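Local coordinates for phosphate binding protein (Planctomyces limnophilus, PDB 4JWO), which probably binds phosphate and is thought to take part in its transport across the cytoplasmic membrane, as a member of the PstS family, at residues Ile63-Ser68 / Val89-Ala94; Ser96-Gly101 / Gly114-Ile119; Tyr134-Val139 / Phe287-Lys292. All coordinates share one frame; numbering follows the deposited sequence. Where two conformers were deposited one is given.

All three contacts belong to one mixed sheet and its loops and are partly buried; contact 1 includes exposed Lys90, contacts 2 and 3 no exposed touching residue. Contact 1, its centre about 18 Å from the centre of the chain, pairs strands 61-67 and 89-93 in parallel: aliphatic packing on one face of a direct backbone ladder, with waters added. Contact 3 pairs strands 134-148 and 283-291 antiparallel, with rings and a carboxylate on one face. Contact 2, its centre about 11 Å from the chain's centre, is smaller and more polar, a helix start and strand end holding a sulfate. It touches both others, which do not touch; strand 112-115 lies between strands 61-67 and 283-291.

Contact 1: Ile63-Ser68 / Val89-Ala94; sequences IAVDGS and VKLTVA
Val65 O is held by two donors: Ala94 N at 2.8 Å and a water, which also bonds to Thr92 OG1. It belongs to the parallel pairing of strands 61-67 and 89-93, the outer members of a right-handed beta-alpha-beta crossover whose helix 72-85 packs against Val65, Leu91 and Val93. The strand axes are inclined at 19°, and the ladder runs from Ile63 N on Lys90 O, through Thr92 N on Ile63 O and Val65 N on Thr92 O at 2.8 Å, to the closing bond of Ala94 N on Val65 O. The Val65 donor lies on the line of the Thr92 carbonyl.

On the face of Ile63, Val65, Leu91 and Val93 the methyl Leu91 CD1 does most of the touching. It presses on Ile63 CB at 3.5 Å, the two side chains lying side by side, and also reaches Val65 CG2 at 4.0 Å. Ile63 CD1 extends further to Val89 CG1, 3.7 Å away. On the other face Thr92 OG1 stands between its backbone N and carbonyl carbon (chi1 61°), 3.6 Å from Ala64 CA.

Past the ladder the carboxylate of Asp66 turns back to Ala94. OD1 accepts the N-H of Gly67 and lies 3.5 Å from Ala94 CB, while OD2 is hydrogen-bonded to Ser96 OG. A second water donates to both Ser68 O and Ala94 O, the latter at 3.0 Å.

Contact 2: Ser96-Gly101 / Gly114-Ile119; sequences SGTGGG and GASRPI. With SO4 (sulfate ion), chain B.
Thr98 and Ala115 bring the two backbones nearest, CA to CA 4.7 Å, where the first turn of helix 98-106 meets the end of strand 112-115. Gly97 is the N-cap residue, and its carbonyl accepts the N-H of Gly101. A water donates to both Thr98 O and Gly114 O, bridging helix and strand.

Thr98 is the side chain that carries the contact, its two branches doing different work. OG1 accepts an almost straight bond from Ser116 N (2.9 Å, 170° at the hydrogen) and donates to sulfate O2 at 2.6 Å. In one of the two conformers of its side chain, Ser116 OG also donates to O2. Thr98 N donates to sulfate O3 at 3.3 Å. The sulfate, probably from the crystallisation liquor, sits at a helix start and is met by a backbone N-H and hydroxyls, a site consistent with the phosphate pocket of a PstS-type periplasmic binding protein; Ser68 OG and Ser69 N add further bonds. The helix dipole would probably favour the negative charge here.

The other branch, CG2, anti to the backbone N, faces the strand and the loop beyond it. It rests over the centre of the Arg117 guanidinium, 3.6 Å from CZ, and meets Ala115 CB at 3.7 Å. Arg117 NH2 forms a salt bridge with Glu123, while NH1 donates to Pro118 O from above the carbonyl plane. An alanine at Arg117 would probably leave Glu123 without this positive mate and open a gap beside the methyl of Thr98, where the guanidinium lay. Gly99 CA passes 3.8 Å from Arg117 NH2.

Contact 3: Tyr134-Val139 / Phe287-Lys292; sequences YVEFQV and FIYTTK
Glu136 and Tyr289 lie side by side and point the same way from neighbouring strands, the carboxylate turned 82° from the phenol ring. Glu136 CG is anti to the backbone N (chi1 168°) and the chain beyond it is extended, which carries the carboxylate out past the ring. There OE1 receives a weak hydrogen bond from Tyr289 OH at 2.6 Å, and CB lies 3.5 Å from Tyr289 CE2. The same phenol oxygen has a stronger partner in Ile119 N. Tyr134, two residues before Glu136, lies beside Tyr289 and points the same way: its CD1 sits at the edge of the Tyr289 ring, 3.7 Å from CE2, with the ring planes inclined at 56°.

Phe287 crosses Glu136 and Gln138 on this same face. Its CD1 lies 3.7 Å from Glu136 CG and its CE1 4.0 Å from Gln138 CB. Val139 CG1 meets Ile288 CG1; on the face opposite Tyr289, the Phe137 ring turns an edge to Ile288 O and Thr290 CG2.

Behind these side chains runs an antiparallel ladder: Val135 and Thr290 exchange two backbone bonds, Val135 N to Thr290 O being 2.7 Å, and Phe137 and Ile288 two more. It is part of the mixed sheet of a periplasmic-binding-protein-type fold, in which strand 134-148 also pairs with 237-242 and 254-259.

Strand 283-291 is flanked by 134-148 and by 112-115, the latter through backbone bonds of Phe287 with Ala115 and Tyr289 with Thr113. Helix 298-308 packs on Phe137 and Ile288, and helix 326-340 touches Val135, Phe137 and Gln138.

Contact 1: Ile63-Ser68 / Val89-Ala94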
ATOM      1  N   ILE A  63     -22.344   5.154  -6.174  1.00 46.65           N
ATOM      2  CA  ILE A  63     -21.237   4.260  -6.486  1.00 43.83           C
ATOM      3  C   ILE A  63     -20.796   3.581  -5.195  1.00 41.98           C
ATOM      4  O   ILE A  63     -20.409   4.250  -4.239  1.00 43.32           O
ATOM      5  CB  ILE A  63     -20.049   5.030  -7.088  1.00 42.21           C
ATOM      6  CG1 ILE A  63     -20.515   5.933  -8.230  1.00 44.45           C
ATOM      7  CG2 ILE A  63     -18.971   4.071  -7.585  1.00 39.72           C
ATOM      8  CD1 ILE A  63     -19.449   6.895  -8.713  1.00 48.16           C
ATOM      9  N   ALA A  64     -20.878   2.255  -5.160  1.00 41.47           N
ATOM     10  CA  ALA A  64     -20.425   1.498  -4.000  1.00 39.88           C
ATOM     11  C   ALA A  64     -18.978   1.067  -4.196  1.00 37.58           C
ATOM     12  O   ALA A  64     -18.695   0.235  -5.058  1.00 37.49           O
ATOM     13  CB  ALA A  64     -21.313   0.281  -3.784  1.00 41.23           C
ATOM     14  N   VAL A  65     -18.069   1.632  -3.395  1.00 35.29           N
ATOM     15  CA  VAL A  65     -16.644   1.301  -3.450  1.00 34.88           C
ATOM     16  C   VAL A  65     -16.267   0.512  -2.198  1.00 38.06           C
ATOM     17  O   VAL A  65     -16.749   0.812  -1.107  1.00 33.42           O
ATOM     18  CB  VAL A  65     -15.769   2.580  -3.512  1.00 31.63           C
ATOM     19  CG1 VAL A  65     -14.287   2.224  -3.695  1.00 29.15           C
ATOM     20  CG2 VAL A  65     -16.231   3.479  -4.640  1.00 33.21           C
ATOM     21  N   ASP A  66     -15.414  -0.495  -2.354  1.00 30.09           N
ATOM     22  CA  ASP A  66     -14.958  -1.289  -1.221  1.00 29.15           C
ATOM     23  C   ASP A  66     -13.519  -1.653  -1.510  1.00 29.85           C
ATOM     24  O   ASP A  66     -12.956  -1.184  -2.495  1.00 26.38           O
ATOM     25  CB  ASP A  66     -15.826  -2.546  -1.074  1.00 30.75           C
ATOM     26  CG  ASP A  66     -15.782  -3.133   0.324  1.00 33.79           C
ATOM     27  OD1 ASP A  66     -14.784  -2.908   1.035  1.00 29.74           O
ATOM     28  OD2 ASP A  66     -16.750  -3.826   0.708  1.00 38.98           O
ATOM     29  N   GLY A  67     -12.916  -2.472  -0.658  1.00 27.02           N
ATOM     30  CA  GLY A  67     -11.591  -2.976  -0.943  1.00 28.12           C
ATOM     31  C   GLY A  67     -10.582  -2.800   0.172  1.00 25.40           C
ATOM     32  O   GLY A  67     -10.936  -2.709   1.352  1.00 24.76           O
ATOM     33  N   SER A  68      -9.322  -2.750  -0.250  1.00 23.78           N
ATOM     34  CA  SER A  68      -8.126  -2.695   0.584  1.00 26.16           C
ATOM     35  C   SER A  68      -8.073  -1.498   1.534  1.00 23.32           C
ATOM     36  O   SER A  68      -8.489  -0.395   1.183  1.00 20.59           O
ATOM     37  CB  SER A  68      -6.917  -2.623  -0.358  1.00 24.65           C
ATOM     38  OG  SER A  68      -5.703  -2.436   0.328  1.00 31.99           O
ATOM     39  N   VAL A  89     -23.798  12.775  -7.075  1.00 59.14           N
ATOM     40  CA  VAL A  89     -23.193  11.458  -6.959  1.00 60.32           C
ATOM     41  C   VAL A  89     -22.879  11.170  -5.499  1.00 56.37           C
ATOM     42  O   VAL A  89     -22.216  11.965  -4.829  1.00 58.14           O
ATOM     43  CB  VAL A  89     -21.890  11.371  -7.763  1.00 60.25           C
ATOM     44  CG1 VAL A  89     -21.427   9.927  -7.862  1.00 56.79           C
ATOM     45  CG2 VAL A  89     -22.102  11.945  -9.135  1.00 64.99           C
ATOM     46  N   LYS A  90     -23.364  10.036  -5.004  1.00 56.64           N
ATOM     47  CA  LYS A  90     -23.040   9.614  -3.646  1.00 57.36           C
ATOM     48  C   LYS A  90     -22.082   8.434  -3.678  1.00 51.07           C
ATOM     49  O   LYS A  90     -22.373   7.398  -4.279  1.00 54.15           O
ATOM     50  CB  LYS A  90     -24.303   9.251  -2.857  1.00 56.99           C
ATOM     51  CG  LYS A  90     -24.044   8.961  -1.377  1.00 63.58           C
ATOM     52  CD  LYS A  90     -25.350   8.749  -0.605  1.00 73.10           C
ATOM     53  CE  LYS A  90     -25.995   7.398  -0.920  1.00 75.57           C
ATOM     54  NZ  LYS A  90     -25.716   6.363   0.125  1.00 72.67           N
ATOM     55  N   LEU A  91     -20.930   8.609  -3.039  1.00 48.10           N
ATOM     56  CA  LEU A  91     -19.932   7.558  -2.927  1.00 47.34           C
ATOM     57  C   LEU A  91     -19.979   6.977  -1.522  1.00 49.71           C
ATOM     58  O   LEU A  91     -19.888   7.710  -0.538  1.00 50.73           O
ATOM     59  CB  LEU A  91     -18.528   8.114  -3.181  1.00 54.22           C
ATOM     60  CG  LEU A  91     -17.995   8.383  -4.593  1.00 52.22           C
ATOM     61  CD1 LEU A  91     -17.777   7.092  -5.341  1.00 52.82           C
ATOM     62  CD2 LEU A  91     -18.899   9.307  -5.379  1.00 56.95           C
ATOM     63  N   THR A  92     -20.144   5.661  -1.427  1.00 41.47           N
ATOM     64  CA  THR A  92     -19.939   4.972  -0.161  1.00 39.89           C
ATOM     65  C   THR A  92     -18.644   4.187  -0.285  1.00 40.80           C
ATOM     66  O   THR A  92     -18.470   3.411  -1.225  1.00 41.35           O
ATOM     67  CB  THR A  92     -21.101   4.025   0.191  1.00 44.24           C
ATOM     68  OG1 THR A  92     -21.228   3.016  -0.817  1.00 45.60           O
ATOM     69  CG2 THR A  92     -22.403   4.799   0.292  1.00 44.85           C
ATOM     70  N   VAL A  93     -17.727   4.402   0.651  1.00 35.59           N
ATOM     71  CA  VAL A  93     -16.439   3.727   0.592  1.00 32.54           C
ATOM     72  C   VAL A  93     -16.272   2.826   1.802  1.00 31.81           C
ATOM     73  O   VAL A  93     -16.247   3.300   2.939  1.00 31.98           O
ATOM     74  CB  VAL A  93     -15.258   4.723   0.527  1.00 36.79           C
ATOM     75  CG1 VAL A  93     -13.960   3.979   0.291  1.00 28.55           C
ATOM     76  CG2 VAL A  93     -15.474   5.741  -0.574  1.00 32.16           C
ATOM     77  N   ALA A  94     -16.154   1.528   1.549  1.00 31.19           N
ATOM     78  CA  ALA A  94     -15.992   0.557   2.618  1.00 32.64           C
ATOM     79  C   ALA A  94     -14.588  -0.005   2.574  1.00 28.40           C
ATOM     80  O   ALA A  94     -13.824   0.272   1.647  1.00 27.88           O
ATOM     81  CB  ALA A  94     -17.008  -0.559   2.479  1.00 34.19           C
TER
HETATM   82  O   HOH W   1     -19.376   0.834  -0.326  1.00 41.12           O
HETATM   83  O   HOH W   2     -11.083   0.531   0.397  1.00 23.06           O

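Contact 2: Ser96-Gly101 / Gly114-Ile119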
ATOM      1  N   SER A  96     -13.465  -3.636   3.281  1.00 30.98           N
ATOM      2  CA  SER A  96     -13.581  -5.060   3.580  1.00 32.04           C
ATOM      3  C   SER A  96     -12.272  -5.825   3.423  1.00 34.01           C
ATOM      4  O   SER A  96     -12.172  -6.980   3.838  1.00 34.01           O
ATOM      5  CB  SER A  96     -14.653  -5.699   2.696  1.00 31.06           C
ATOM      6  OG  SER A  96     -15.902  -5.089   2.943  1.00 36.21           O
ATOM      7  N   GLY A  97     -11.276  -5.182   2.822  1.00 29.96           N
ATOM      8  CA  GLY A  97     -10.007  -5.823   2.521  1.00 27.48           C
ATOM      9  C   GLY A  97      -9.943  -6.155   1.042  1.00 24.69           C
ATOM     10  O   GLY A  97     -10.943  -6.041   0.342  1.00 27.39           O
ATOM     11  N   THR A  98      -8.778  -6.560   0.557  1.00 22.71           N
ATOM     12  CA  THR A  98      -8.664  -6.909  -0.857  1.00 22.93           C
ATOM     13  C   THR A  98      -9.515  -8.129  -1.161  1.00 27.90           C
ATOM     14  O   THR A  98     -10.338  -8.103  -2.073  1.00 27.31           O
ATOM     15  CB  THR A  98      -7.213  -7.174  -1.281  1.00 23.67           C
ATOM     16  OG1 THR A  98      -6.461  -5.953  -1.213  1.00 22.90           O
ATOM     17  CG2 THR A  98      -7.174  -7.684  -2.706  1.00 26.66           C
ATOM     18  N   GLY A  99      -9.325  -9.189  -0.383  1.00 30.92           N
ATOM     19  CA  GLY A  99     -10.070 -10.419  -0.579  1.00 28.21           C
ATOM     20  C   GLY A  99     -11.533 -10.250  -0.227  1.00 28.94           C
ATOM     21  O   GLY A  99     -12.412 -10.764  -0.925  1.00 30.59           O
ATOM     22  N   GLY A 100     -11.797  -9.536   0.864  1.00 32.21           N
ATOM     23  CA  GLY A 100     -13.160  -9.247   1.269  1.00 35.23           C
ATOM     24  C   GLY A 100     -13.867  -8.425   0.212  1.00 30.30           C
ATOM     25  O   GLY A 100     -15.026  -8.665  -0.098  1.00 32.14           O
ATOM     26  N   GLY A 101     -13.155  -7.451  -0.353  1.00 34.21           N
ATOM     27  CA  GLY A 101     -13.704  -6.639  -1.423  1.00 29.00           C
ATOM     28  C   GLY A 101     -13.989  -7.446  -2.680  1.00 31.95           C
ATOM     29  O   GLY A 101     -15.011  -7.259  -3.330  1.00 33.42           O
ATOM     30  N   GLY A 114     -11.007  -1.883  -4.485  1.00 24.34           N
ATOM     31  CA  GLY A 114      -9.594  -1.525  -4.404  1.00 23.17           C
ATOM     32  C   GLY A 114      -8.795  -2.731  -3.954  1.00 21.68           C
ATOM     33  O   GLY A 114      -9.207  -3.438  -3.035  1.00 23.03           O
ATOM     34  N   ALA A 115      -7.661  -2.983  -4.601  1.00 20.72           N
ATOM     35  CA  ALA A 115      -6.887  -4.184  -4.317  1.00 20.30           C
ATOM     36  C   ALA A 115      -5.427  -3.841  -4.109  1.00 22.90           C
ATOM     37  O   ALA A 115      -4.863  -3.043  -4.858  1.00 21.76           O
ATOM     38  CB  ALA A 115      -7.027  -5.175  -5.453  1.00 22.17           C
ATOM     39  N   SER A 116      -4.818  -4.446  -3.093  1.00 21.81           N
ATOM     40  CA  SER A 116      -3.397  -4.214  -2.860  0.52 21.22           C
ATOM     41  C   SER A 116      -2.565  -5.271  -3.574  1.00 21.60           C
ATOM     42  O   SER A 116      -1.351  -5.316  -3.436  1.00 19.96           O
ATOM     43  CB  SER A 116      -3.083  -4.215  -1.371  0.52 22.67           C
ATOM     44  OG  SER A 116      -3.309  -5.493  -0.821  0.52 20.66           O
ATOM     45  N   ARG A 117      -3.231  -6.109  -4.353  1.00 22.67           N
ATOM     46  CA  ARG A 117      -2.565  -7.108  -5.176  1.00 23.38           C
ATOM     47  C   ARG A 117      -3.473  -7.355  -6.356  1.00 26.20           C
ATOM     48  O   ARG A 117      -4.668  -7.073  -6.276  1.00 26.45           O
ATOM     49  CB  ARG A 117      -2.393  -8.412  -4.397  1.00 26.23           C
ATOM     50  CG  ARG A 117      -3.689  -8.922  -3.797  1.00 30.31           C
ATOM     51  CD  ARG A 117      -3.715 -10.430  -3.658  1.00 35.30           C
ATOM     52  NE  ARG A 117      -4.921 -10.873  -2.958  1.00 36.74           N
ATOM     53  CZ  ARG A 117      -6.113 -11.001  -3.530  1.00 33.71           C
ATOM     54  NH1 ARG A 117      -6.256 -10.726  -4.820  1.00 29.95           N
ATOM     55  NH2 ARG A 117      -7.161 -11.403  -2.815  1.00 33.34           N
ATOM     56  N   PRO A 118      -2.929  -7.894  -7.450  1.00 24.09           N
ATOM     57  CA  PRO A 118      -3.805  -8.232  -8.573  1.00 23.31           C
ATOM     58  C   PRO A 118      -4.825  -9.296  -8.177  1.00 25.70           C
ATOM     59  O   PRO A 118      -4.571 -10.104  -7.278  1.00 25.47           O
ATOM     60  CB  PRO A 118      -2.836  -8.803  -9.606  1.00 26.66           C
ATOM     61  CG  PRO A 118      -1.509  -8.227  -9.251  1.00 26.25           C
ATOM     62  CD  PRO A 118      -1.512  -8.158  -7.757  1.00 23.03           C
ATOM     63  N   ILE A 119      -5.975  -9.282  -8.844  1.00 25.23           N
ATOM     64  CA  ILE A 119      -6.959 -10.348  -8.733  1.00 29.04           C
ATOM     65  C   ILE A 119      -6.292 -11.714  -8.918  1.00 28.99           C
ATOM     66  O   ILE A 119      -5.419 -11.871  -9.773  1.00 29.80           O
ATOM     67  CB  ILE A 119      -8.089 -10.128  -9.768  1.00 30.52           C
ATOM     68  CG1 ILE A 119      -9.267 -11.069  -9.522  1.00 30.17           C
ATOM     69  CG2 ILE A 119      -7.572 -10.240 -11.214  1.00 29.62           C
ATOM     70  CD1 ILE A 119     -10.406 -10.816 -10.474  1.00 32.34           C
TER
HETATM   71  S   SO4 B 401      -5.523  -5.667   2.262  1.00 45.02           S
HETATM   72  O1  SO4 B 401      -4.372  -5.580   3.154  1.00 41.94           O
HETATM   73  O2  SO4 B 401      -5.159  -5.300   0.901  1.00 49.46           O
HETATM   74  O3  SO4 B 401      -5.993  -7.041   2.260  1.00 33.74           O
HETATM   75  O4  SO4 B 401      -6.559  -4.746   2.745  1.00 41.77           O
HETATM   76  O   HOH W   3     -10.546  -5.793  -3.654  1.00 24.74           O

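Contact 3: Tyr134-Val139 / Phe287-Lys292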
ATOM      1  N   TYR A 134     -14.268  -8.067 -15.578  1.00 35.19           N
ATOM      2  CA  TYR A 134     -13.543  -7.092 -14.772  1.00 30.86           C
ATOM      3  C   TYR A 134     -12.563  -6.260 -15.605  1.00 33.64           C
ATOM      4  O   TYR A 134     -12.022  -6.734 -16.603  1.00 35.58           O
ATOM      5  CB  TYR A 134     -12.803  -7.797 -13.626  1.00 31.33           C
ATOM      6  CG  TYR A 134     -11.560  -8.568 -14.035  1.00 37.92           C
ATOM      7  CD1 TYR A 134     -10.332  -7.930 -14.153  1.00 39.62           C
ATOM      8  CD2 TYR A 134     -11.610  -9.931 -14.270  1.00 47.71           C
ATOM      9  CE1 TYR A 134      -9.197  -8.621 -14.516  1.00 49.65           C
ATOM     10  CE2 TYR A 134     -10.469 -10.636 -14.630  1.00 49.70           C
ATOM     11  CZ  TYR A 134      -9.269  -9.973 -14.750  1.00 54.50           C
ATOM     12  OH  TYR A 134      -8.131 -10.660 -15.110  1.00 61.39           O
ATOM     13  N   VAL A 135     -12.327  -5.023 -15.179  1.00 29.91           N
ATOM     14  CA  VAL A 135     -11.284  -4.192 -15.772  1.00 31.36           C
ATOM     15  C   VAL A 135     -10.349  -3.729 -14.663  1.00 26.10           C
ATOM     16  O   VAL A 135     -10.799  -3.241 -13.626  1.00 25.07           O
ATOM     17  CB  VAL A 135     -11.863  -2.966 -16.506  1.00 27.44           C
ATOM     18  CG1 VAL A 135     -10.769  -2.268 -17.296  1.00 33.80           C
ATOM     19  CG2 VAL A 135     -12.997  -3.385 -17.433  1.00 32.93           C
ATOM     20  N   GLU A 136      -9.047  -3.888 -14.884  1.00 24.94           N
ATOM     21  CA  GLU A 136      -8.045  -3.582 -13.873  1.00 22.26           C
ATOM     22  C   GLU A 136      -7.372  -2.245 -14.157  1.00 24.32           C
ATOM     23  O   GLU A 136      -6.929  -1.985 -15.275  1.00 24.27           O
ATOM     24  CB  GLU A 136      -6.997  -4.695 -13.857  1.00 22.81           C
ATOM     25  CG  GLU A 136      -5.743  -4.403 -13.081  1.00 23.56           C
ATOM     26  CD  GLU A 136      -4.786  -5.574 -13.147  1.00 34.69           C
ATOM     27  OE1 GLU A 136      -5.178  -6.676 -12.703  1.00 34.06           O
ATOM     28  OE2 GLU A 136      -3.659  -5.408 -13.669  1.00 30.26           O
ATOM     29  N   PHE A 137      -7.311  -1.391 -13.146  1.00 24.84           N
ATOM     30  CA  PHE A 137      -6.617  -0.115 -13.273  1.00 23.59           C
ATOM     31  C   PHE A 137      -5.538   0.037 -12.215  1.00 21.82           C
ATOM     32  O   PHE A 137      -5.838   0.030 -11.028  1.00 23.84           O
ATOM     33  CB  PHE A 137      -7.628   1.026 -13.154  1.00 27.21           C
ATOM     34  CG  PHE A 137      -8.632   1.051 -14.262  1.00 25.62           C
ATOM     35  CD1 PHE A 137      -8.269   1.497 -15.523  1.00 25.43           C
ATOM     36  CD2 PHE A 137      -9.936   0.615 -14.056  1.00 25.23           C
ATOM     37  CE1 PHE A 137      -9.184   1.519 -16.563  1.00 26.76           C
ATOM     38  CE2 PHE A 137     -10.859   0.634 -15.091  1.00 26.01           C
ATOM     39  CZ  PHE A 137     -10.480   1.093 -16.351  1.00 25.93           C
ATOM     40  N   GLN A 138      -4.280   0.173 -12.640  1.00 20.02           N
ATOM     41  CA  GLN A 138      -3.205   0.481 -11.707  1.00 21.82           C
ATOM     42  C   GLN A 138      -3.244   1.977 -11.405  1.00 24.59           C
ATOM     43  O   GLN A 138      -3.190   2.802 -12.318  1.00 23.55           O
ATOM     44  CB  GLN A 138      -1.849   0.104 -12.300  1.00 20.65           C
ATOM     45  CG  GLN A 138      -0.699   0.276 -11.326  1.00 18.76           C
ATOM     46  CD  GLN A 138       0.633  -0.142 -11.909  1.00 19.35           C
ATOM     47  OE1 GLN A 138       0.702  -1.001 -12.797  1.00 27.32           O
ATOM     48  NE2 GLN A 138       1.688   0.460 -11.425  1.00 19.84           N
ATOM     49  N   VAL A 139      -3.336   2.335 -10.131  1.00 20.68           N
ATOM     50  CA  VAL A 139      -3.612   3.732  -9.785  1.00 21.81           C
ATOM     51  C   VAL A 139      -2.531   4.430  -8.964  1.00 22.02           C
ATOM     52  O   VAL A 139      -2.519   5.652  -8.874  1.00 23.56           O
ATOM     53  CB  VAL A 139      -4.980   3.884  -9.084  1.00 21.96           C
ATOM     54  CG1 VAL A 139      -6.088   3.383  -9.998  1.00 19.74           C
ATOM     55  CG2 VAL A 139      -5.003   3.128  -7.754  1.00 22.18           C
ATOM     56  N   PHE A 287      -4.345  -1.174  -7.116  1.00 18.63           N
ATOM     57  CA  PHE A 287      -5.319  -1.311  -8.191  1.00 21.39           C
ATOM     58  C   PHE A 287      -6.740  -0.921  -7.805  1.00 21.02           C
ATOM     59  O   PHE A 287      -7.154  -1.036  -6.650  1.00 20.92           O
ATOM     60  CB  PHE A 287      -5.345  -2.750  -8.721  1.00 20.50           C
ATOM     61  CG  PHE A 287      -3.999  -3.260  -9.144  1.00 19.79           C
ATOM     62  CD1 PHE A 287      -3.552  -3.070 -10.438  1.00 23.01           C
ATOM     63  CD2 PHE A 287      -3.174  -3.908  -8.237  1.00 21.57           C
ATOM     64  CE1 PHE A 287      -2.306  -3.538 -10.829  1.00 23.01           C
ATOM     65  CE2 PHE A 287      -1.924  -4.372  -8.623  1.00 21.38           C
ATOM     66  CZ  PHE A 287      -1.493  -4.180  -9.917  1.00 20.10           C
ATOM     67  N   ILE A 288      -7.480  -0.481  -8.812  1.00 21.03           N
ATOM     68  CA  ILE A 288      -8.920  -0.302  -8.715  1.00 22.65           C
ATOM     69  C   ILE A 288      -9.551  -1.168  -9.798  1.00 25.96           C
ATOM     70  O   ILE A 288      -9.120  -1.135 -10.952  1.00 24.86           O
ATOM     71  CB  ILE A 288      -9.306   1.175  -8.928  1.00 23.20           C
ATOM     72  CG1 ILE A 288      -9.036   1.981  -7.655  1.00 23.28           C
ATOM     73  CG2 ILE A 288     -10.771   1.302  -9.351  1.00 24.87           C
ATOM     74  CD1 ILE A 288     -10.106   1.819  -6.574  1.00 29.05           C
ATOM     75  N   TYR A 289     -10.556  -1.958  -9.420  1.00 23.88           N
ATOM     76  CA  TYR A 289     -11.270  -2.825 -10.355  1.00 26.49           C
ATOM     77  C   TYR A 289     -12.715  -2.396 -10.473  1.00 28.23           C
ATOM     78  O   TYR A 289     -13.339  -2.014  -9.485  1.00 31.35           O
ATOM     79  CB  TYR A 289     -11.264  -4.276  -9.861  1.00 29.00           C
ATOM     80  CG  TYR A 289      -9.946  -4.991 -10.008  1.00 27.13           C
ATOM     81  CD1 TYR A 289      -8.945  -4.847  -9.060  1.00 25.36           C
ATOM     82  CD2 TYR A 289      -9.709  -5.824 -11.090  1.00 27.92           C
ATOM     83  CE1 TYR A 289      -7.737  -5.506  -9.194  1.00 25.41           C
ATOM     84  CE2 TYR A 289      -8.512  -6.487 -11.226  1.00 24.30           C
ATOM     85  CZ  TYR A 289      -7.531  -6.326 -10.280  1.00 23.89           C
ATOM     86  OH  TYR A 289      -6.333  -6.991 -10.435  1.00 28.23           O
ATOM     87  N   THR A 290     -13.253  -2.467 -11.683  1.00 28.32           N
ATOM     88  CA  THR A 290     -14.690  -2.394 -11.868  1.00 27.79           C
ATOM     89  C   THR A 290     -15.014  -3.331 -13.025  1.00 29.43           C
ATOM     90  O   THR A 290     -14.195  -4.177 -13.366  1.00 30.09           O
ATOM     91  CB  THR A 290     -15.171  -0.948 -12.109  1.00 29.79           C
ATOM     92  OG1 THR A 290     -16.604  -0.910 -12.105  1.00 29.23           O
ATOM     93  CG2 THR A 290     -14.653  -0.417 -13.427  1.00 29.74           C
ATOM     94  N   THR A 291     -16.198  -3.221 -13.609  1.00 30.13           N
ATOM     95  CA  THR A 291     -16.553  -4.116 -14.701  1.00 31.84           C
ATOM     96  C   THR A 291     -16.950  -3.323 -15.933  1.00 33.14           C
ATOM     97  O   THR A 291     -17.256  -2.137 -15.842  1.00 35.99           O
ATOM     98  CB  THR A 291     -17.685  -5.089 -14.304  1.00 31.04           C
ATOM     99  OG1 THR A 291     -18.947  -4.415 -14.357  1.00 34.19           O
ATOM    100  CG2 THR A 291     -17.459  -5.631 -12.905  1.00 30.19           C
ATOM    101  N   LYS A 292     -16.937  -3.986 -17.086  1.00 34.58           N
ATOM    102  CA  LYS A 292     -17.327  -3.365 -18.341  1.00 36.24           C
ATOM    103  C   LYS A 292     -18.787  -2.923 -18.283  1.00 38.52           C
ATOM    104  O   LYS A 292     -19.143  -1.854 -18.779  1.00 37.74           O
ATOM    105  CB  LYS A 292     -17.101  -4.350 -19.492  1.00 39.22           C
ATOM    106  CG  LYS A 292     -17.242  -3.770 -20.883  1.00 47.85           C
ATOM    107  CD  LYS A 292     -16.693  -4.753 -21.918  1.00 53.59           C
ATOM    108  CE  LYS A 292     -17.043  -4.340 -23.341  1.00 59.56           C
ATOM    109  NZ  LYS A 292     -16.366  -3.077 -23.748  1.00 59.95           N
TER